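Local coordinates for protein alginate lyase AlgAT5 (Defluviitalea, PDB 5ZQI) that probably depolymerises alginate by beta-elimination, as a lyase of polysaccharide lyase family 7 built on a beta-sandwich fold, at residues N66-L71 and E122-T127; V163-D168 and Y236-M241; D60-T65 and N259-L264. One frame throughout, in Å; residues are numbered along the deposited sequence.

Contact 1: N66-L71 and E122-T127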
ATOM      1  N   ASN A  66       3.575  11.338  -8.872  1.00  9.27           N
ATOM      2  CA  ASN A  66       3.903  11.750  -7.513  1.00  9.51           C
ATOM      3  C   ASN A  66       4.011  10.533  -6.607  1.00  8.65           C
ATOM      4  O   ASN A  66       3.478  10.508  -5.496  1.00  8.91           O
ATOM      5  CB  ASN A  66       2.871  12.746  -6.992  1.00 10.56           C
ATOM      6  CG  ASN A  66       3.171  14.148  -7.414  1.00 13.97           C
ATOM      7  OD1 ASN A  66       4.328  14.499  -7.679  1.00 12.80           O
ATOM      8  ND2 ASN A  66       2.133  14.965  -7.506  1.00 18.42           N
ATOM      9  N   TRP A  67       4.767   9.541  -7.070  1.00  7.85           N
ATOM     10  CA  TRP A  67       5.091   8.386  -6.264  1.00  7.21           C
ATOM     11  C   TRP A  67       6.548   8.012  -6.500  1.00  7.25           C
ATOM     12  O   TRP A  67       7.130   8.342  -7.523  1.00  7.33           O
ATOM     13  CB  TRP A  67       4.218   7.190  -6.624  1.00  6.66           C
ATOM     14  CG  TRP A  67       2.718   7.282  -6.386  1.00  7.21           C
ATOM     15  CD1 TRP A  67       1.756   7.567  -7.303  1.00  8.14           C
ATOM     16  CD2 TRP A  67       2.039   7.066  -5.146  1.00  7.39           C
ATOM     17  NE1 TRP A  67       0.517   7.522  -6.712  1.00  8.61           N
ATOM     18  CE2 TRP A  67       0.663   7.205  -5.387  1.00  7.98           C
ATOM     19  CE3 TRP A  67       2.468   6.733  -3.859  1.00  7.47           C
ATOM     20  CZ2 TRP A  67      -0.274   7.073  -4.392  1.00  9.23           C
ATOM     21  CZ3 TRP A  67       1.531   6.598  -2.859  1.00  8.13           C
ATOM     22  CH2 TRP A  67       0.170   6.740  -3.132  1.00  8.71           C
ATOM     23  N   LYS A  68       7.125   7.280  -5.550  1.00  8.12           N
ATOM     24  CA  LYS A  68       8.360   6.528  -5.755  1.00  6.55           C
ATOM     25  C   LYS A  68       8.110   5.097  -5.305  1.00  6.58           C
ATOM     26  O   LYS A  68       7.225   4.851  -4.473  1.00  8.07           O
ATOM     27  CB  LYS A  68       9.551   7.146  -5.031  1.00  9.74           C
ATOM     28  CG  LYS A  68       9.531   7.157  -3.556  1.00 10.11           C
ATOM     29  CD  LYS A  68      10.896   7.640  -3.002  1.00 12.40           C
ATOM     30  CE  LYS A  68      10.851   7.816  -1.514  1.00 13.23           C
ATOM     31  NZ  LYS A  68      12.192   8.205  -0.996  1.00 19.62           N
ATOM     32  N   LEU A  69       8.859   4.157  -5.877  1.00  7.35           N
ATOM     33  CA  LEU A  69       8.654   2.729  -5.642  1.00  7.73           C
ATOM     34  C   LEU A  69       9.807   2.138  -4.838  1.00  6.33           C
ATOM     35  O   LEU A  69      10.966   2.372  -5.183  1.00  9.52           O
ATOM     36  CB  LEU A  69       8.533   1.984  -6.970  1.00  7.35           C
ATOM     37  CG  LEU A  69       8.387   0.464  -6.900  1.00  7.64           C
ATOM     38  CD1 LEU A  69       7.046   0.046  -6.375  1.00 10.48           C
ATOM     39  CD2 LEU A  69       8.622  -0.126  -8.307  1.00 11.38           C
ATOM     40  N   THR A  70       9.486   1.374  -3.784  1.00  5.79           N
ATOM     41  CA  THR A  70      10.462   0.524  -3.106  1.00  6.69           C
ATOM     42  C   THR A  70      10.261  -0.928  -3.531  1.00  7.69           C
ATOM     43  O   THR A  70       9.125  -1.421  -3.548  1.00  7.99           O
ATOM     44  CB  THR A  70      10.363   0.639  -1.595  1.00  9.26           C
ATOM     45  OG1 THR A  70      10.526   2.021  -1.225  1.00 11.28           O
ATOM     46  CG2 THR A  70      11.434  -0.246  -0.912  1.00  8.33           C
ATOM     47  N   LEU A  71      11.364  -1.605  -3.890  1.00  7.37           N
ATOM     48  CA  LEU A  71      11.364  -2.979  -4.364  1.00  7.31           C
ATOM     49  C   LEU A  71      11.675  -3.979  -3.267  1.00  7.03           C
ATOM     50  O   LEU A  71      12.196  -3.638  -2.200  1.00  7.63           O
ATOM     51  CB  LEU A  71      12.415  -3.133  -5.463  1.00  7.26           C
ATOM     52  CG  LEU A  71      12.166  -2.405  -6.784  1.00 10.15           C
ATOM     53  CD1 LEU A  71      13.422  -2.435  -7.667  1.00 12.22           C
ATOM     54  CD2 LEU A  71      10.987  -2.950  -7.530  1.00 15.91           C
ATOM     55  N   GLU A 122       6.203  -1.398  -3.006  1.00  6.19           N
ATOM     56  CA  GLU A 122       5.269  -0.423  -2.460  1.00  6.95           C
ATOM     57  C   GLU A 122       5.599   0.989  -2.893  1.00  7.17           C
ATOM     58  O   GLU A 122       6.771   1.394  -2.882  1.00  7.98           O
ATOM     59  CB  GLU A 122       5.282  -0.499  -0.922  1.00  8.89           C
ATOM     60  CG  GLU A 122       3.992   0.032  -0.252  1.00  8.97           C
ATOM     61  CD  GLU A 122       4.053   0.035   1.273  1.00 12.32           C
ATOM     62  OE1 GLU A 122       5.156   0.192   1.847  1.00 12.12           O
ATOM     63  OE2 GLU A 122       2.994  -0.127   1.935  1.00 11.48           O
ATOM     64  N   LEU A 123       4.544   1.727  -3.249  1.00  6.91           N
ATOM     65  CA  LEU A 123       4.652   3.136  -3.603  1.00  5.76           C
ATOM     66  C   LEU A 123       4.573   4.034  -2.360  1.00  6.58           C
ATOM     67  O   LEU A 123       3.783   3.799  -1.456  1.00  7.88           O
ATOM     68  CB  LEU A 123       3.537   3.528  -4.592  1.00  6.47           C
ATOM     69  CG  LEU A 123       3.508   2.784  -5.924  1.00  7.82           C
ATOM     70  CD1 LEU A 123       2.170   3.046  -6.632  1.00  9.18           C
ATOM     71  CD2 LEU A 123       4.644   3.145  -6.795  1.00  9.13           C
ATOM     72  N   ARG A 124       5.396   5.086  -2.350  1.00  6.03           N
ATOM     73  CA  ARG A 124       5.487   6.088  -1.291  1.00  6.95           C
ATOM     74  C   ARG A 124       5.180   7.454  -1.887  1.00  6.16           C
ATOM     75  O   ARG A 124       5.747   7.829  -2.913  1.00  6.55           O
ATOM     76  CB  ARG A 124       6.880   6.047  -0.681  1.00  9.30           C
ATOM     77  CG  ARG A 124       7.146   6.874   0.585  1.00  8.17           C
ATOM     78  CD  ARG A 124       7.435   8.343   0.289  1.00  8.78           C
ATOM     79  NE  ARG A 124       8.096   8.941   1.457  1.00  9.04           N
ATOM     80  CZ  ARG A 124       7.742  10.069   2.051  1.00  7.55           C
ATOM     81  NH1 ARG A 124       8.429  10.486   3.118  1.00 10.83           N
ATOM     82  NH2 ARG A 124       6.757  10.808   1.566  1.00  7.50           N
ATOM     83  N   GLU A 125       4.264   8.184  -1.254  1.00  5.91           N
ATOM     84  CA  GLU A 125       3.761   9.427  -1.814  1.00  6.13           C
ATOM     85  C   GLU A 125       4.837  10.496  -1.921  1.00  6.71           C
ATOM     86  O   GLU A 125       5.504  10.811  -0.943  1.00  7.44           O
ATOM     87  CB  GLU A 125       2.619   9.947  -0.913  1.00  5.93           C
ATOM     88  CG  GLU A 125       1.889  11.139  -1.514  1.00  6.20           C
ATOM     89  CD  GLU A 125       1.008  11.889  -0.569  1.00  6.54           C
ATOM     90  OE1 GLU A 125       0.801  11.434   0.570  1.00  8.04           O
ATOM     91  OE2 GLU A 125       0.467  12.938  -0.992  1.00 10.10           O
ATOM     92  N   MET A 126       4.916  11.119  -3.073  1.00  7.11           N
ATOM     93  CA  MET A 126       5.776  12.250  -3.368  1.00  7.82           C
ATOM     94  C   MET A 126       4.951  13.444  -3.818  1.00  8.90           C
ATOM     95  O   MET A 126       3.720  13.377  -3.884  1.00  9.39           O
ATOM     96  CB  MET A 126       6.766  11.838  -4.464  1.00  8.35           C
ATOM     97  CG  MET A 126       7.592  10.577  -4.081  1.00  8.15           C
ATOM     98  SD  MET A 126       8.742  10.787  -2.697  1.00 10.13           S
ATOM     99  CE  MET A 126      10.045  11.712  -3.480  1.00 12.21           C
ATOM    100  N   THR A 127       5.649  14.543  -4.122  1.00  9.91           N
ATOM    101  CA  THR A 127       5.029  15.765  -4.611  1.00 11.04           C
ATOM    102  C   THR A 127       6.018  16.443  -5.538  1.00 11.56           C
ATOM    103  O   THR A 127       7.196  16.058  -5.611  1.00 11.20           O
ATOM    104  CB  THR A 127       4.598  16.656  -3.443  1.00 14.74           C
ATOM    105  OG1 THR A 127       3.730  17.695  -3.923  1.00 22.58           O
ATOM    106  CG2 THR A 127       5.794  17.249  -2.739  1.00 14.67           C
TER
HETATM  107  O   HOH W   1       2.947  18.072  -6.897  1.00 31.02           O
HETATM  108  O   HOH W   2       7.863   2.701  -0.566  1.00 20.12           O
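Strand 67-70 pairs antiparallel with strand 120-127 in one sheet of the fold, Lys68 facing Arg124 and Thr70 facing Glu122 as hydrogen-bonded pairs, Trp67 facing Glu125 and Leu69 facing Leu123 as non-hydrogen-bonded ones. Arg124 N reaches Lys68 O at 2.8 Å, Lys68 N answers to Arg124 O, and Met126 N bonds Asn66 O at 2.9 Å. Trp67 and Leu123 turn to the interior and cross at about a right angle: Trp67 CE3 lies 3.5 Å from Leu123 CB, while Leu123 CD1 sits over the rim of one indole face. Leu264 and Val266 of strand 256-269, in the opposing sheet of the beta-sandwich, pack on the same indole. On the other face of the ladder Lys68 has CG wedged between its backbone N and carbonyl carbon (chi1 66°), and its extended chain runs beside Arg124, with Lys68 CE 3.9 Å from Arg124 CD, and past Met126, with Lys68 CG 3.8 Å from Met126 SD. Lys68 NZ ends in a salt bridge with Glu78 OE1. With an alanine here, Glu78 would probably lose that mate and Met126 SD its aliphatic cover. Arg124 NH2 bonds Glu125 O at 2.8 Å, close to the guanidinium plane.

Contact 2: V163-D168 and Y236-M241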
ATOM      1  N   VAL A 163      -1.902  -3.407   2.357  1.00  6.04           N
ATOM      2  CA  VAL A 163      -2.231  -2.896   1.033  1.00  6.89           C
ATOM      3  C   VAL A 163      -2.824  -1.493   1.140  1.00 10.99           C
ATOM      4  O   VAL A 163      -3.967  -1.224   0.757  1.00 11.68           O
ATOM      5  CB  VAL A 163      -3.194  -3.867   0.339  1.00  6.47           C
ATOM      6  CG1 VAL A 163      -2.475  -5.213   0.079  1.00  9.19           C
ATOM      7  CG2 VAL A 163      -4.484  -4.063   1.099  1.00 11.37           C
ATOM      8  N   GLY A 164      -2.054  -0.597   1.703  1.00  7.46           N
ATOM      9  CA  GLY A 164      -2.451   0.786   1.869  1.00  6.53           C
ATOM     10  C   GLY A 164      -2.087   1.265   3.254  1.00  6.52           C
ATOM     11  O   GLY A 164      -2.353   0.587   4.261  1.00  6.78           O
ATOM     12  N   GLN A 165      -1.458   2.432   3.337  1.00  5.63           N
ATOM     13  CA  GLN A 165      -1.087   2.993   4.618  1.00  8.48           C
ATOM     14  C   GLN A 165      -1.178   4.515   4.626  1.00  5.87           C
ATOM     15  O   GLN A 165      -1.050   5.189   3.593  1.00  5.78           O
ATOM     16  CB  GLN A 165       0.363   2.676   5.016  1.00  9.09           C
ATOM     17  CG  GLN A 165       0.806   1.262   4.876  1.00  9.18           C
ATOM     18  CD  GLN A 165       2.195   1.083   5.469  1.00 11.04           C
ATOM     19  OE1 GLN A 165       2.441   1.477   6.604  1.00 14.01           O
ATOM     20  NE2 GLN A 165       3.116   0.516   4.699  1.00 10.69           N
ATOM     21  N   ILE A 166      -1.329   5.054   5.838  1.00  6.81           N
ATOM     22  CA  ILE A 166      -0.767   6.359   6.180  1.00  5.82           C
ATOM     23  C   ILE A 166       0.428   6.065   7.074  1.00  6.11           C
ATOM     24  O   ILE A 166       0.288   5.306   8.034  1.00  7.11           O
ATOM     25  CB  ILE A 166      -1.763   7.273   6.910  1.00  7.69           C
ATOM     26  CG1 ILE A 166      -2.961   7.602   6.034  1.00  6.53           C
ATOM     27  CG2 ILE A 166      -1.017   8.581   7.350  1.00  7.96           C
ATOM     28  CD1 ILE A 166      -4.084   8.329   6.840  1.00 10.44           C
ATOM     29  N   HIS A 167       1.565   6.709   6.801  1.00  6.90           N
ATOM     30  CA  HIS A 167       2.809   6.569   7.553  1.00  7.78           C
ATOM     31  C   HIS A 167       3.283   7.958   7.953  1.00  9.20           C
ATOM     32  O   HIS A 167       3.021   8.922   7.243  1.00  8.80           O
ATOM     33  CB  HIS A 167       3.856   5.843   6.670  1.00  9.27           C
ATOM     34  CG  HIS A 167       4.921   5.113   7.431  1.00  8.30           C
ATOM     35  ND1 HIS A 167       6.017   5.757   7.973  1.00 11.34           N
ATOM     36  CD2 HIS A 167       5.082   3.794   7.711  1.00 11.99           C
ATOM     37  CE1 HIS A 167       6.797   4.867   8.564  1.00 14.81           C
ATOM     38  NE2 HIS A 167       6.245   3.676   8.438  1.00 15.85           N
ATOM     39  N   ASP A 168       3.993   8.068   9.080  1.00  9.16           N
ATOM     40  CA  ASP A 168       4.576   9.351   9.499  1.00 10.57           C
ATOM     41  C   ASP A 168       6.094   9.203   9.605  1.00 11.91           C
ATOM     42  O   ASP A 168       6.674   8.280   8.994  1.00 12.61           O
ATOM     43  CB  ASP A 168       3.889   9.851  10.764  1.00 15.71           C
ATOM     44  CG  ASP A 168       4.269   9.085  12.011  1.00 17.77           C
ATOM     45  OD1 ASP A 168       5.117   8.193  11.956  1.00 16.65           O
ATOM     46  OD2 ASP A 168       3.707   9.398  13.078  1.00 23.66           O
ATOM     47  N   TYR A 236       2.229  10.717   5.135  1.00  7.33           N
ATOM     48  CA  TYR A 236       2.211  10.453   3.702  1.00  6.57           C
ATOM     49  C   TYR A 236       1.535   9.111   3.449  1.00  6.70           C
ATOM     50  O   TYR A 236       1.476   8.232   4.313  1.00  6.52           O
ATOM     51  CB  TYR A 236       3.630  10.478   3.117  1.00  7.09           C
ATOM     52  CG  TYR A 236       4.645   9.589   3.814  1.00  6.76           C
ATOM     53  CD1 TYR A 236       5.350  10.038   4.939  1.00  7.02           C
ATOM     54  CD2 TYR A 236       4.924   8.322   3.342  1.00  7.98           C
ATOM     55  CE1 TYR A 236       6.255   9.233   5.566  1.00  9.60           C
ATOM     56  CE2 TYR A 236       5.838   7.506   3.982  1.00  8.93           C
ATOM     57  CZ  TYR A 236       6.515   7.989   5.071  1.00 10.21           C
ATOM     58  OH  TYR A 236       7.448   7.192   5.699  1.00 14.74           O
ATOM     59  N   PHE A 237       1.017   8.976   2.237  1.00  5.53           N
ATOM     60  CA  PHE A 237       0.336   7.754   1.824  1.00  5.29           C
ATOM     61  C   PHE A 237       1.320   6.732   1.264  1.00  5.29           C
ATOM     62  O   PHE A 237       2.380   7.090   0.716  1.00  5.55           O
ATOM     63  CB  PHE A 237      -0.739   8.049   0.757  1.00  5.19           C
ATOM     64  CG  PHE A 237      -1.955   8.792   1.282  1.00  5.21           C
ATOM     65  CD1 PHE A 237      -2.752   8.250   2.279  1.00  5.83           C
ATOM     66  CD2 PHE A 237      -2.319  10.006   0.729  1.00  5.45           C
ATOM     67  CE1 PHE A 237      -3.860   8.937   2.763  1.00  6.01           C
ATOM     68  CE2 PHE A 237      -3.448  10.691   1.193  1.00  8.19           C
ATOM     69  CZ  PHE A 237      -4.219  10.141   2.192  1.00  6.89           C
ATOM     70  N   LYS A 238       0.921   5.454   1.364  1.00  6.02           N
ATOM     71  CA  LYS A 238       1.600   4.352   0.697  1.00  5.57           C
ATOM     72  C   LYS A 238       0.570   3.409   0.112  1.00  5.85           C
ATOM     73  O   LYS A 238      -0.509   3.274   0.666  1.00  6.57           O
ATOM     74  CB  LYS A 238       2.505   3.530   1.640  1.00  7.39           C
ATOM     75  CG  LYS A 238       3.455   4.385   2.478  1.00  7.00           C
ATOM     76  CD  LYS A 238       4.554   3.503   3.062  1.00 11.22           C
ATOM     77  CE  LYS A 238       5.672   3.392   1.981  1.00 13.22           C
ATOM     78  NZ  LYS A 238       6.725   2.404   2.295  1.00 21.03           N
ATOM     79  N   ALA A 239       0.912   2.747  -1.002  1.00  6.28           N
ATOM     80  CA  ALA A 239       0.024   1.764  -1.614  1.00  5.12           C
ATOM     81  C   ALA A 239       0.879   0.746  -2.352  1.00  8.41           C
ATOM     82  O   ALA A 239       1.931   1.081  -2.907  1.00  9.27           O
ATOM     83  CB  ALA A 239      -0.958   2.427  -2.585  1.00  8.21           C
ATOM     84  N   GLY A 240       0.397  -0.487  -2.397  1.00  8.16           N
ATOM     85  CA  GLY A 240       1.097  -1.565  -3.054  1.00  6.51           C
ATOM     86  C   GLY A 240       0.994  -2.817  -2.223  1.00  7.77           C
ATOM     87  O   GLY A 240      -0.083  -3.124  -1.681  1.00  8.27           O
ATOM     88  N   MET A 241       2.115  -3.528  -2.089  1.00  7.16           N
ATOM     89  CA  MET A 241       2.159  -4.777  -1.329  1.00  6.46           C
ATOM     90  C   MET A 241       3.261  -4.751  -0.286  1.00  7.60           C
ATOM     91  O   MET A 241       4.439  -4.620  -0.625  1.00 10.20           O
ATOM     92  CB  MET A 241       2.356  -5.970  -2.294  1.00  6.85           C
ATOM     93  CG  MET A 241       2.591  -7.329  -1.626  1.00  7.34           C
ATOM     94  SD  MET A 241       1.365  -7.759  -0.357  1.00  8.36           S
ATOM     95  CE  MET A 241      -0.152  -7.696  -1.322  1.00  9.14           C
TER
HETATM   96  O   HOH W   3       9.416   7.816   7.631  1.00 12.86           O
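His167 and Tyr236 meet side by side on one face of an antiparallel ladder between strands 160-167 and 236-239, in a sheet of the beta-sandwich. The two segments carry the sequences Gln165-Ile166-His167 and Tyr236-Phe237-Lys238-Ala239-Gly240, which correspond to the QIH and YFKAG motifs of polysaccharide lyase family 7; in relatives these motifs line the substrate groove. His167 CB stands over the Tyr236 ring in a CH-pi contact, 4.1 Å from its centroid, and the two ring planes are inclined at 35°. Tyr236 CG takes the position between its own backbone N and carbonyl carbon (chi1 53°), which swings the phenol toward His167 and lays one ring face against His167 O. The backbones of this pair exchange two bonds, as do those of Gln165 and Lys238, whose side chains run alongside each other with Gln165 NE2 3.7 Å from Lys238 CD. Beyond them, Glu122 of the next strand holds both ends, taking a hydrogen bond from Gln165 NE2 and a salt bridge from Lys238 NZ, while Arg124 makes a cation-pi contact with Tyr236. The other face looks into the sandwich: Ile166 CG1 packs 3.6 Å from Phe237 CE1, and Phe237 also touches Val266 and Met145 of the opposing sheet. At the far end the chain turns a corner at Gly240, and Met241 folds its thioether back so that its CE lies 3.7 Å from Val163 CG1. Gly164 and Gly240 both have backbone angles that would press a CB against the preceding carbonyl oxygen. Around the imidazole, within the same segment, Gln165 OE1 is an in-plane neighbour at the ring edge, and the hold comes from His167 ND1, which donates to Asp168 O at 2.8 Å, an oxygen that also accepts from a water 2.8 Å from Tyr236 OH.

Contact 3: D60-T65 and N259-L264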
ATOM      1  N   ASP A  60       1.381   3.493 -17.498  1.00 10.91           N
ATOM      2  CA  ASP A  60       0.261   3.629 -18.420  1.00 12.35           C
ATOM      3  C   ASP A  60      -1.081   3.318 -17.765  1.00 13.20           C
ATOM      4  O   ASP A  60      -2.124   3.678 -18.318  1.00 17.28           O
ATOM      5  CB  ASP A  60       0.423   2.669 -19.611  1.00 17.11           C
ATOM      6  CG  ASP A  60       1.623   2.994 -20.493  1.00 17.58           C
ATOM      7  OD1 ASP A  60       1.767   4.164 -20.915  1.00 20.11           O
ATOM      8  OD2 ASP A  60       2.409   2.064 -20.772  1.00 21.87           O
ATOM      9  N   ILE A  61      -1.074   2.621 -16.633  1.00 11.49           N
ATOM     10  CA  ILE A  61      -2.285   2.202 -15.929  1.00 11.82           C
ATOM     11  C   ILE A  61      -2.605   3.138 -14.782  1.00 11.26           C
ATOM     12  O   ILE A  61      -3.753   3.535 -14.591  1.00 12.14           O
ATOM     13  CB  ILE A  61      -2.130   0.749 -15.413  1.00 11.42           C
ATOM     14  CG1 ILE A  61      -1.820  -0.205 -16.566  1.00 16.58           C
ATOM     15  CG2 ILE A  61      -3.389   0.354 -14.617  1.00 12.47           C
ATOM     16  CD1 ILE A  61      -2.903  -0.308 -17.560  1.00 21.22           C
ATOM     17  N   LEU A  62      -1.582   3.477 -13.996  1.00 10.01           N
ATOM     18  CA  LEU A  62      -1.700   4.341 -12.832  1.00  9.57           C
ATOM     19  C   LEU A  62      -0.894   5.607 -13.078  1.00  9.90           C
ATOM     20  O   LEU A  62       0.117   5.579 -13.787  1.00 12.07           O
ATOM     21  CB  LEU A  62      -1.180   3.641 -11.573  1.00 10.49           C
ATOM     22  CG  LEU A  62      -1.812   2.294 -11.248  1.00  9.61           C
ATOM     23  CD1 LEU A  62      -1.063   1.755  -9.985  1.00 13.45           C
ATOM     24  CD2 LEU A  62      -3.280   2.333 -11.057  1.00 12.21           C
ATOM     25  N   ASP A  63      -1.367   6.723 -12.516  1.00 11.42           N
ATOM     26  CA  ASP A  63      -0.640   7.995 -12.584  1.00  9.85           C
ATOM     27  C   ASP A  63       0.468   7.922 -11.548  1.00 10.13           C
ATOM     28  O   ASP A  63       0.209   8.099 -10.352  1.00  9.22           O
ATOM     29  CB  ASP A  63      -1.561   9.174 -12.306  1.00 10.87           C
ATOM     30  CG  ASP A  63      -0.850  10.500 -12.370  1.00 13.39           C
ATOM     31  OD1 ASP A  63       0.374  10.511 -12.598  1.00 14.21           O
ATOM     32  OD2 ASP A  63      -1.528  11.540 -12.167  1.00 21.18           O
ATOM     33  N   LEU A  64       1.701   7.667 -11.991  1.00  9.03           N
ATOM     34  CA  LEU A  64       2.815   7.470 -11.073  1.00  7.56           C
ATOM     35  C   LEU A  64       3.636   8.726 -10.839  1.00  9.09           C
ATOM     36  O   LEU A  64       4.676   8.670 -10.164  1.00  8.78           O
ATOM     37  CB  LEU A  64       3.699   6.327 -11.555  1.00  9.90           C
ATOM     38  CG  LEU A  64       3.039   4.950 -11.603  1.00 12.39           C
ATOM     39  CD1 LEU A  64       4.072   3.927 -12.198  1.00 11.34           C
ATOM     40  CD2 LEU A  64       2.527   4.494 -10.261  1.00 10.58           C
ATOM     41  N   THR A  65       3.176   9.866 -11.348  1.00  9.97           N
ATOM     42  CA  THR A  65       3.917  11.114 -11.275  1.00  9.50           C
ATOM     43  C   THR A  65       4.440  11.406  -9.875  1.00 11.09           C
ATOM     44  O   THR A  65       5.609  11.764  -9.705  1.00 12.16           O
ATOM     45  CB  THR A  65       3.019  12.251 -11.750  1.00 12.65           C
ATOM     46  OG1 THR A  65       2.542  11.979 -13.078  1.00 17.38           O
ATOM     47  CG2 THR A  65       3.760  13.596 -11.729  1.00 14.30           C
ATOM     48  N   ASN A 259      -0.887  -8.319  -4.936  1.00  7.26           N
ATOM     49  CA  ASN A 259      -2.146  -7.641  -5.222  1.00  7.74           C
ATOM     50  C   ASN A 259      -2.075  -6.957  -6.585  1.00  8.28           C
ATOM     51  O   ASN A 259      -1.019  -6.848  -7.211  1.00 10.19           O
ATOM     52  CB  ASN A 259      -2.518  -6.653  -4.095  1.00 10.99           C
ATOM     53  CG  ASN A 259      -1.594  -5.451  -4.013  1.00  8.38           C
ATOM     54  OD1 ASN A 259      -0.410  -5.522  -4.280  1.00 10.33           O
ATOM     55  ND2 ASN A 259      -2.166  -4.309  -3.658  1.00 10.74           N
ATOM     56  N   GLU A 260      -3.236  -6.534  -7.069  1.00  7.60           N
ATOM     57  CA  GLU A 260      -3.385  -5.870  -8.357  1.00  8.06           C
ATOM     58  C   GLU A 260      -4.180  -4.595  -8.109  1.00  8.72           C
ATOM     59  O   GLU A 260      -5.278  -4.651  -7.541  1.00  9.07           O
ATOM     60  CB  GLU A 260      -4.086  -6.773  -9.374  1.00 10.50           C
ATOM     61  CG  GLU A 260      -3.339  -8.066  -9.648  1.00 10.17           C
ATOM     62  CD  GLU A 260      -3.856  -8.869 -10.831  1.00 12.28           C
ATOM     63  OE1 GLU A 260      -4.649  -8.314 -11.644  1.00 14.88           O
ATOM     64  OE2 GLU A 260      -3.465 -10.046 -10.940  1.00 18.06           O
ATOM     65  N   ILE A 261      -3.611  -3.453  -8.498  1.00  7.70           N
ATOM     66  CA  ILE A 261      -4.253  -2.144  -8.333  1.00  8.12           C
ATOM     67  C   ILE A 261      -4.755  -1.691  -9.705  1.00  7.65           C
ATOM     68  O   ILE A 261      -3.967  -1.508 -10.644  1.00  8.13           O
ATOM     69  CB  ILE A 261      -3.311  -1.085  -7.707  1.00  7.74           C
ATOM     70  CG1 ILE A 261      -2.849  -1.582  -6.338  1.00  7.21           C
ATOM     71  CG2 ILE A 261      -4.006   0.287  -7.678  1.00  6.39           C
ATOM     72  CD1 ILE A 261      -2.010  -0.551  -5.545  1.00  8.79           C
ATOM     73  N   TYR A 262      -6.058  -1.447  -9.794  1.00  8.17           N
ATOM     74  CA  TYR A 262      -6.737  -0.988 -11.003  1.00  9.15           C
ATOM     75  C   TYR A 262      -6.805   0.524 -11.114  1.00  8.77           C
ATOM     76  O   TYR A 262      -6.664   1.064 -12.221  1.00 10.74           O
ATOM     77  CB  TYR A 262      -8.167  -1.548 -11.012  1.00 10.23           C
ATOM     78  CG  TYR A 262      -8.266  -3.013 -11.288  1.00 11.17           C
ATOM     79  CD1 TYR A 262      -8.038  -3.941 -10.290  1.00 15.29           C
ATOM     80  CD2 TYR A 262      -8.564  -3.478 -12.565  1.00 12.73           C
ATOM     81  CE1 TYR A 262      -8.053  -5.233 -10.577  1.00 17.33           C
ATOM     82  CE2 TYR A 262      -8.639  -4.808 -12.842  1.00 15.47           C
ATOM     83  CZ  TYR A 262      -8.346  -5.672 -11.890  1.00 16.60           C
ATOM     84  OH  TYR A 262      -8.458  -7.066 -12.135  1.00 21.06           O
ATOM     85  N   ASN A 263      -6.997   1.215  -9.988  1.00  9.25           N
ATOM     86  CA  ASN A 263      -7.082   2.663  -9.947  1.00  8.61           C
ATOM     87  C   ASN A 263      -6.506   3.116  -8.615  1.00  9.48           C
ATOM     88  O   ASN A 263      -6.613   2.414  -7.606  1.00  8.19           O
ATOM     89  CB  ASN A 263      -8.539   3.170 -10.101  1.00  9.89           C
ATOM     90  CG  ASN A 263      -9.168   2.806 -11.449  1.00 11.47           C
ATOM     91  OD1 ASN A 263      -8.887   3.415 -12.492  1.00 14.45           O
ATOM     92  ND2 ASN A 263     -10.022   1.796 -11.431  1.00 14.61           N
ATOM     93  N   LEU A 264      -5.903   4.291  -8.621  1.00  8.87           N
ATOM     94  CA  LEU A 264      -5.188   4.853  -7.481  1.00  6.83           C
ATOM     95  C   LEU A 264      -5.230   6.364  -7.637  1.00  8.06           C
ATOM     96  O   LEU A 264      -4.816   6.883  -8.677  1.00 14.80           O
ATOM     97  CB  LEU A 264      -3.746   4.359  -7.429  1.00  9.26           C
ATOM     98  CG  LEU A 264      -2.874   4.868  -6.287  1.00  9.17           C
ATOM     99  CD1 LEU A 264      -3.420   4.428  -4.954  1.00 10.39           C
ATOM    100  CD2 LEU A 264      -1.446   4.320  -6.482  1.00 10.62           C
TER
HETATM  101  O   HOH W   4      -6.265   3.727 -13.496  1.00 15.03           O
HETATM  102  O   HOH W   5      -1.898   7.840  -8.446  1.00  9.48           O
HETATM  103  O   HOH W   6      -3.647   6.290 -10.921  1.00 25.33           O
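Leu62 pushes its two methyls against the corner where strand 256-269 bends at Tyr262, and this is the close-packed part of the contact. Its side chain crosses that of Ile261 at about a right angle, both Leu62 CD1 and CD2 lying 4.0 Å from Ile261 CG2. Leu62 CD2 also rests on the backbone of the corner, 3.8 Å from Tyr262 O, and reaches Leu264 CB at 4.2 Å. Ile61 adds a lighter touch, its CG2 approaching Tyr262 O, and Val102 of the neighbouring strand 102-107 packs against both Ile61 and Leu62. Tyr262 and Asn263 together face Asp148, a classic beta bulge in the seven-stranded sheet of the sandwich. The other side is wet. One water accepts from Asp63 N and donates to Leu264 O at 2.6 Å; a second donates to both Asp63 O and Leu264 O, so that this carbonyl takes two waters. Just beyond, Asp63 OD1 closes an Asx turn by accepting from Thr65 N at 3.1 Å and, through its syn lone pair, from Thr65 OG1 at 2.7 Å. With no direct hydrogen bond between the segments, the N-terminal chain is docked here by a buried leucine and by water-relayed backbone groups, rather than by strand pairing.

Contacts 1 and 2 are buried strand ladders of one sheet, made neighbours by the pairing of strands 120-127 and 236-239: Leu123 N probably bonds Ala239 O. Each turns a largely apolar face inward, though in contact 1 it includes the buried carboxylate of Glu125; charged groups dominate the other face in contact 1, while contact 2 has an amide, a histidine, a tyrosine and a lysine. Contact 3, only partly buried, has neither ladder nor direct hydrogen bond; it sits at the margin, where the chain leading into strand 67-70 crosses a corner of the other sheet. Leu264 ties it inward, packing on Trp67 and Leu123 of contact 1 and on Ala239 of contact 2. Along the chain, contact 3 encloses the other two.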